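PDB 6W0P: kojibiose phosphorylase from Gut metagenome, which is a carbohydrate-active enzyme of glycoside hydrolase family 65, built from a beta-sandwich N-terminal domain, a helical barrel catalytic domain and a small C-terminal beta domain. Local coordinates for residues Tyr14-Asn19 with Asp310-Arg315; Phe454-Gly459 with Lys495-Leu500. One frame throughout, in Å; residues are numbered along the deposited sequence.

Overall arrangement
From the N terminus, the chain enters the large antiparallel sheet of the N-terminal domain almost at once, and strand 15-19 is one side of contact 1. The chain then completes the beta domain and helices 263-277 and 282-300 before helix 308-324 returns to that early strand, closing a loop of 290 residues and tying the sheet to the start of the helical domain. Contact 2 opens only after contact 1 has closed, so the two lie in series. It is local, joining helices 437-458 and 487-504 across 35 residues within the catalytic domain. The contact centres are 44 Å apart, on opposite sides of the chain's centre, with nearest atoms about 28 Å apart.

Contact 1. Residues Tyr14-Asn19 with Asp310-Arg315; sequences YRIVEN and DQQGIR
The guanidinium of Arg315 lies over one face of the Tyr14 ring, the two planes only 19° from parallel. Tyr14 CE1 sits above the middle of the guanidinium, 3.5 Å from Arg315 CZ, whereas Arg315 NH1 is displaced toward the rim of the ring. A bend at chi3 (-85°) turns the Arg315 head flat against the tyrosine, and Gln311 NE2, itself bonded to Ile302 O, lies over the opposite face but toward the rim. The guanidinium nitrogens have several partners: NH2 forms a salt bridge with Asp301, and NH1 is hydrogen-bonded to Pro13 O and to a water 2.9 Å from Arg315 NH1. That water also has weak bonds to Tyr14 OH and Gln311 OE1. Here helix 308-324, at the entry to the helical catalytic domain of this family 65 enzyme, meets a strand near the border of the large N-terminal sheet. Gln312 reaches across fully extended, and its NE2 donates to Arg15 O at 2.9 Å. The bond is moderately bent (N-H...O 151°) and lies in the carbonyl plane, on a lone pair of Arg15 O. Gln312 NE2 is also hydrogen-bonded to Glu10 O. Ile16 CD1 packs against the same arm, 3.7 Å from Gln312 CG.

Contact 2. Residues Phe454-Gly459 with Lys495-Leu500; sequences FLLSRG and KCFQYL
The axes of 454-458 and 495-500, parts of helices 437-458 and 487-504, come within 11.5 Å and cross at a steep angle, 136° between their N-to-C directions, with Leu455 and Phe497 the closest CA pair. Both helices belong to the helical catalytic domain, related to the (alpha/alpha)6 barrels of the six-hairpin glycosidases, and the contact is apolar helix-to-helix packing. At this spacing the gap is bridged by side chains, chiefly Phe497. Its CG stands anti to the carbonyl carbon (chi1 -66°), which swings the ring off its own helix toward Leu455 and Leu456, to be met at its far end, CE1 and CZ. The two leucines receive it differently. Leu455 offers the base of its side chain, CB lying 3.7 Å from Phe497 CZ, while Leu456 uses its branch: CD2 is likewise 3.7 Å from Phe497 CZ, and CG is 3.8 Å from Phe497 CE1. Both approach the ring obliquely. Met528 of helix 522-534 touches both Leu456 and Phe497, so a third helix joins the packing. Beyond the CB that meets the ring, Leu455 continues toward Cys496. Its chi2 of -177° carries CD1 outward to the second helix, where the cysteine CB is its nearest atom, with the sulfur only a little farther off; Leu455 CD1 lies 3.9 Å from Cys496 CB.

Contact 1. Residues Tyr14-Asn19 with Asp310-Arg315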
loop_
_atom_site.group_PDB
_atom_site.type_symbol
_atom_site.label_atom_id
_atom_site.label_comp_id
_atom_site.label_asym_id
_atom_site.label_seq_id
_atom_site.Cartn_x
_atom_site.Cartn_y
_atom_site.Cartn_z
ATOM N N TYR A 14 -17.519 26.572 -34.548
ATOM C CA TYR A 14 -18.338 27.085 -33.407
ATOM C C TYR A 14 -19.268 26.017 -32.808
ATOM O O TYR A 14 -20.048 26.367 -31.917
ATOM C CB TYR A 14 -19.149 28.325 -33.819
ATOM C CG TYR A 14 -18.333 29.516 -34.261
ATOM C CD1 TYR A 14 -17.684 30.335 -33.338
ATOM C CD2 TYR A 14 -18.211 29.830 -35.609
ATOM C CE1 TYR A 14 -16.938 31.434 -33.745
ATOM C CE2 TYR A 14 -17.496 30.939 -36.025
ATOM C CZ TYR A 14 -16.845 31.730 -35.091
ATOM O OH TYR A 14 -16.109 32.793 -35.530
ATOM N N ARG A 15 -19.205 24.770 -33.275
ATOM C CA ARG A 15 -20.076 23.682 -32.778
ATOM C C ARG A 15 -19.342 22.339 -32.827
ATOM O O ARG A 15 -18.461 22.154 -33.677
ATOM C CB ARG A 15 -21.359 23.599 -33.611
ATOM C CG ARG A 15 -21.996 24.948 -33.912
ATOM C CD ARG A 15 -23.423 24.769 -34.401
ATOM N NE ARG A 15 -23.447 24.086 -35.678
ATOM C CZ ARG A 15 -24.546 23.613 -36.278
ATOM N NH1 ARG A 15 -25.742 23.760 -35.725
ATOM N NH2 ARG A 15 -24.429 23.024 -37.458
ATOM N N ILE A 16 -19.703 21.436 -31.922
ATOM C CA ILE A 16 -19.368 19.994 -32.003
ATOM C C ILE A 16 -20.637 19.338 -32.533
ATOM O O ILE A 16 -21.754 19.616 -31.966
ATOM C CB ILE A 16 -18.929 19.437 -30.639
ATOM C CG1 ILE A 16 -17.923 20.340 -29.913
ATOM C CG2 ILE A 16 -18.381 18.034 -30.791
ATOM C CD1 ILE A 16 -16.663 20.657 -30.723
ATOM N N VAL A 17 -20.512 18.563 -33.598
ATOM C CA VAL A 17 -21.667 17.879 -34.237
ATOM C C VAL A 17 -21.361 16.386 -34.329
ATOM O O VAL A 17 -20.269 16.033 -34.845
ATOM C CB VAL A 17 -21.990 18.492 -35.611
ATOM C CG1 VAL A 17 -23.160 17.768 -36.286
ATOM C CG2 VAL A 17 -22.312 19.962 -35.459
ATOM N N GLU A 18 -22.293 15.553 -33.859
ATOM C CA GLU A 18 -22.296 14.089 -34.138
ATOM C C GLU A 18 -23.356 13.822 -35.212
ATOM O O GLU A 18 -24.508 14.123 -34.961
ATOM C CB GLU A 18 -22.552 13.260 -32.875
ATOM C CG GLU A 18 -22.358 11.761 -33.090
ATOM C CD GLU A 18 -22.804 10.858 -31.946
ATOM O OE1 GLU A 18 -23.439 11.364 -30.971
ATOM O OE2 GLU A 18 -22.472 9.652 -32.010
ATOM N N ASN A 19 -22.934 13.370 -36.385
ATOM C CA ASN A 19 -23.809 12.997 -37.529
ATOM C C ASN A 19 -24.072 11.493 -37.418
ATOM O O ASN A 19 -23.111 10.726 -37.578
ATOM C CB ASN A 19 -23.157 13.312 -38.884
ATOM C CG ASN A 19 -23.405 14.714 -39.403
ATOM O OD1 ASN A 19 -24.052 15.528 -38.744
ATOM N ND2 ASN A 19 -22.884 15.014 -40.585
ATOM N N ASP A 310 -7.875 22.314 -35.513
ATOM C CA ASP A 310 -7.305 23.024 -34.338
ATOM C C ASP A 310 -8.237 24.181 -33.968
ATOM O O ASP A 310 -8.351 24.491 -32.791
ATOM C CB ASP A 310 -5.860 23.453 -34.586
ATOM C CG ASP A 310 -4.838 22.358 -34.343
ATOM O OD1 ASP A 310 -5.137 21.446 -33.556
ATOM O OD2 ASP A 310 -3.736 22.463 -34.899
ATOM N N GLN A 311 -8.862 24.821 -34.944
ATOM C CA GLN A 311 -9.775 25.953 -34.649
ATOM C C GLN A 311 -10.934 25.412 -33.804
ATOM O O GLN A 311 -11.278 26.051 -32.801
ATOM C CB GLN A 311 -10.261 26.652 -35.923
ATOM C CG GLN A 311 -11.299 27.725 -35.631
ATOM C CD GLN A 311 -10.739 28.883 -34.842
ATOM O OE1 GLN A 311 -10.325 29.880 -35.431
ATOM N NE2 GLN A 311 -10.699 28.763 -33.520
ATOM N N GLN A 312 -11.520 24.278 -34.197
ATOM C CA GLN A 312 -12.617 23.644 -33.425
ATOM C C GLN A 312 -12.075 23.260 -32.054
ATOM O O GLN A 312 -12.730 23.581 -31.062
ATOM C CB GLN A 312 -13.194 22.407 -34.115
ATOM C CG GLN A 312 -14.293 21.718 -33.311
ATOM C CD GLN A 312 -14.845 20.538 -34.079
ATOM O OE1 GLN A 312 -14.083 19.704 -34.577
ATOM N NE2 GLN A 312 -16.172 20.471 -34.214
ATOM N N GLY A 313 -10.935 22.580 -32.004
ATOM C CA GLY A 313 -10.352 22.093 -30.740
ATOM C C GLY A 313 -10.150 23.228 -29.760
ATOM O O GLY A 313 -10.720 23.159 -28.615
ATOM N N ILE A 314 -9.383 24.252 -30.139
ATOM C CA ILE A 314 -9.063 25.332 -29.165
ATOM C C ILE A 314 -10.366 25.974 -28.653
ATOM O O ILE A 314 -10.431 26.325 -27.458
ATOM C CB ILE A 314 -8.092 26.387 -29.720
ATOM C CG1 ILE A 314 -7.580 27.263 -28.584
ATOM C CG2 ILE A 314 -8.701 27.231 -30.834
ATOM C CD1 ILE A 314 -7.022 26.486 -27.425
ATOM N N ARG A 315 -11.358 26.165 -29.513
ATOM C CA ARG A 315 -12.596 26.856 -29.086
ATOM C C ARG A 315 -13.384 25.900 -28.185
ATOM O O ARG A 315 -13.940 26.349 -27.171
ATOM C CB ARG A 315 -13.361 27.387 -30.297
ATOM C CG ARG A 315 -14.357 28.455 -29.881
ATOM C CD ARG A 315 -15.009 29.102 -31.071
ATOM N NE ARG A 315 -14.203 30.184 -31.594
ATOM C CZ ARG A 315 -13.777 30.308 -32.845
ATOM N NH1 ARG A 315 -14.030 29.370 -33.755
ATOM N NH2 ARG A 315 -13.073 31.383 -33.165
HETATM O O HOH W 1 -13.375 30.818 -36.136
#

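Contact 2. Residues Phe454-Gly459 with Lys495-Leu500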
loop_
_atom_site.group_PDB
_atom_site.type_symbol
_atom_site.label_atom_id
_atom_site.label_comp_id
_atom_site.label_asym_id
_atom_site.label_seq_id
_atom_site.Cartn_x
_atom_site.Cartn_y
_atom_site.Cartn_z
ATOM N N PHE A 454 4.353 24.641 7.819
ATOM C CA PHE A 454 4.372 23.210 7.419
ATOM C C PHE A 454 5.731 22.858 6.809
ATOM O O PHE A 454 6.327 21.862 7.216
ATOM C CB PHE A 454 3.232 22.893 6.460
ATOM C CG PHE A 454 3.369 21.551 5.805
ATOM C CD1 PHE A 454 3.382 20.399 6.569
ATOM C CD2 PHE A 454 3.484 21.444 4.428
ATOM C CE1 PHE A 454 3.510 19.157 5.965
ATOM C CE2 PHE A 454 3.613 20.202 3.834
ATOM C CZ PHE A 454 3.620 19.064 4.600
ATOM N N LEU A 455 6.223 23.691 5.890
ATOM C CA LEU A 455 7.467 23.408 5.135
ATOM C C LEU A 455 8.645 23.358 6.114
ATOM O O LEU A 455 9.543 22.525 5.900
ATOM C CB LEU A 455 7.667 24.462 4.047
ATOM C CG LEU A 455 6.736 24.352 2.844
ATOM C CD1 LEU A 455 7.081 25.412 1.800
ATOM C CD2 LEU A 455 6.779 22.963 2.215
ATOM N N LEU A 456 8.627 24.206 7.150
ATOM C CA LEU A 456 9.716 24.319 8.168
ATOM C C LEU A 456 9.670 23.162 9.165
ATOM O O LEU A 456 10.727 22.848 9.706
ATOM C CB LEU A 456 9.599 25.653 8.915
ATOM C CG LEU A 456 10.132 26.864 8.158
ATOM C CD1 LEU A 456 9.697 28.159 8.828
ATOM C CD2 LEU A 456 11.645 26.799 8.044
ATOM N N SER A 457 8.493 22.579 9.413
ATOM C CA SER A 457 8.314 21.424 10.328
ATOM C C SER A 457 8.525 20.087 9.609
ATOM O O SER A 457 9.028 19.166 10.244
ATOM C CB SER A 457 6.981 21.467 10.994
ATOM O OG SER A 457 5.956 21.725 10.060
ATOM N N ARG A 458 8.094 19.948 8.351
ATOM C CA ARG A 458 8.221 18.677 7.594
ATOM C C ARG A 458 9.634 18.635 7.012
ATOM O O ARG A 458 10.223 17.531 6.896
ATOM C CB ARG A 458 7.127 18.567 6.524
ATOM C CG ARG A 458 7.245 17.352 5.600
ATOM C CD ARG A 458 7.380 16.061 6.390
ATOM N NE ARG A 458 7.441 14.856 5.573
ATOM C CZ ARG A 458 8.506 14.417 4.914
ATOM N NH1 ARG A 458 9.656 15.068 4.947
ATOM N NH2 ARG A 458 8.424 13.294 4.235
ATOM N N GLY A 459 10.150 19.801 6.623
ATOM C CA GLY A 459 11.574 19.976 6.285
ATOM C C GLY A 459 12.437 19.693 7.502
ATOM O O GLY A 459 11.982 19.972 8.612
ATOM N N LYS A 495 11.519 29.264 -2.440
ATOM C CA LYS A 495 10.751 30.375 -3.059
ATOM C C LYS A 495 9.612 30.804 -2.129
ATOM O O LYS A 495 9.347 32.009 -2.045
ATOM C CB LYS A 495 10.201 30.015 -4.439
ATOM C CG LYS A 495 11.222 30.023 -5.566
ATOM C CD LYS A 495 11.758 31.407 -5.883
ATOM C CE LYS A 495 12.371 31.477 -7.260
ATOM N NZ LYS A 495 13.059 32.769 -7.483
ATOM N N CYS A 496 8.944 29.870 -1.465
ATOM C CA CYS A 496 7.884 30.205 -0.484
ATOM C C CYS A 496 8.486 31.059 0.645
ATOM O O CYS A 496 7.921 32.122 0.965
ATOM C CB CYS A 496 7.236 28.968 0.109
ATOM S SG CYS A 496 5.738 29.404 1.029
ATOM N N PHE A 497 9.627 30.642 1.194
ATOM C CA PHE A 497 10.265 31.306 2.359
ATOM C C PHE A 497 10.629 32.741 1.982
ATOM O O PHE A 497 10.342 33.646 2.770
ATOM C CB PHE A 497 11.500 30.537 2.834
ATOM C CG PHE A 497 11.208 29.172 3.400
ATOM C CD1 PHE A 497 9.979 28.882 3.956
ATOM C CD2 PHE A 497 12.180 28.186 3.378
ATOM C CE1 PHE A 497 9.711 27.623 4.458
ATOM C CE2 PHE A 497 11.915 26.926 3.885
ATOM C CZ PHE A 497 10.683 26.653 4.445
ATOM N N GLN A 498 11.226 32.931 0.804
ATOM C CA GLN A 498 11.723 34.256 0.358
ATOM C C GLN A 498 10.533 35.171 0.051
ATOM O O GLN A 498 10.605 36.353 0.406
ATOM C CB GLN A 498 12.668 34.098 -0.820
ATOM C CG GLN A 498 13.958 33.386 -0.447
ATOM C CD GLN A 498 14.794 33.123 -1.674
ATOM O OE1 GLN A 498 14.264 32.926 -2.767
ATOM N NE2 GLN A 498 16.108 33.119 -1.498
ATOM N N TYR A 499 9.431 34.657 -0.497
ATOM C CA TYR A 499 8.236 35.503 -0.749
ATOM C C TYR A 499 7.646 35.987 0.584
ATOM O O TYR A 499 7.296 37.178 0.694
ATOM C CB TYR A 499 7.183 34.783 -1.592
ATOM C CG TYR A 499 6.084 35.678 -2.109
ATOM C CD1 TYR A 499 6.369 36.846 -2.807
ATOM C CD2 TYR A 499 4.754 35.358 -1.905
ATOM C CE1 TYR A 499 5.363 37.670 -3.291
ATOM C CE2 TYR A 499 3.736 36.164 -2.387
ATOM C CZ TYR A 499 4.038 37.325 -3.076
ATOM O OH TYR A 499 3.024 38.119 -3.539
ATOM N N LEU A 500 7.497 35.098 1.561
ATOM C CA LEU A 500 6.878 35.472 2.852
ATOM C C LEU A 500 7.754 36.539 3.510
ATOM O O LEU A 500 7.215 37.566 3.925
ATOM C CB LEU A 500 6.746 34.253 3.766
ATOM C CG LEU A 500 6.201 34.562 5.157
ATOM C CD1 LEU A 500 4.888 35.321 5.075
ATOM C CD2 LEU A 500 6.018 33.290 5.968
#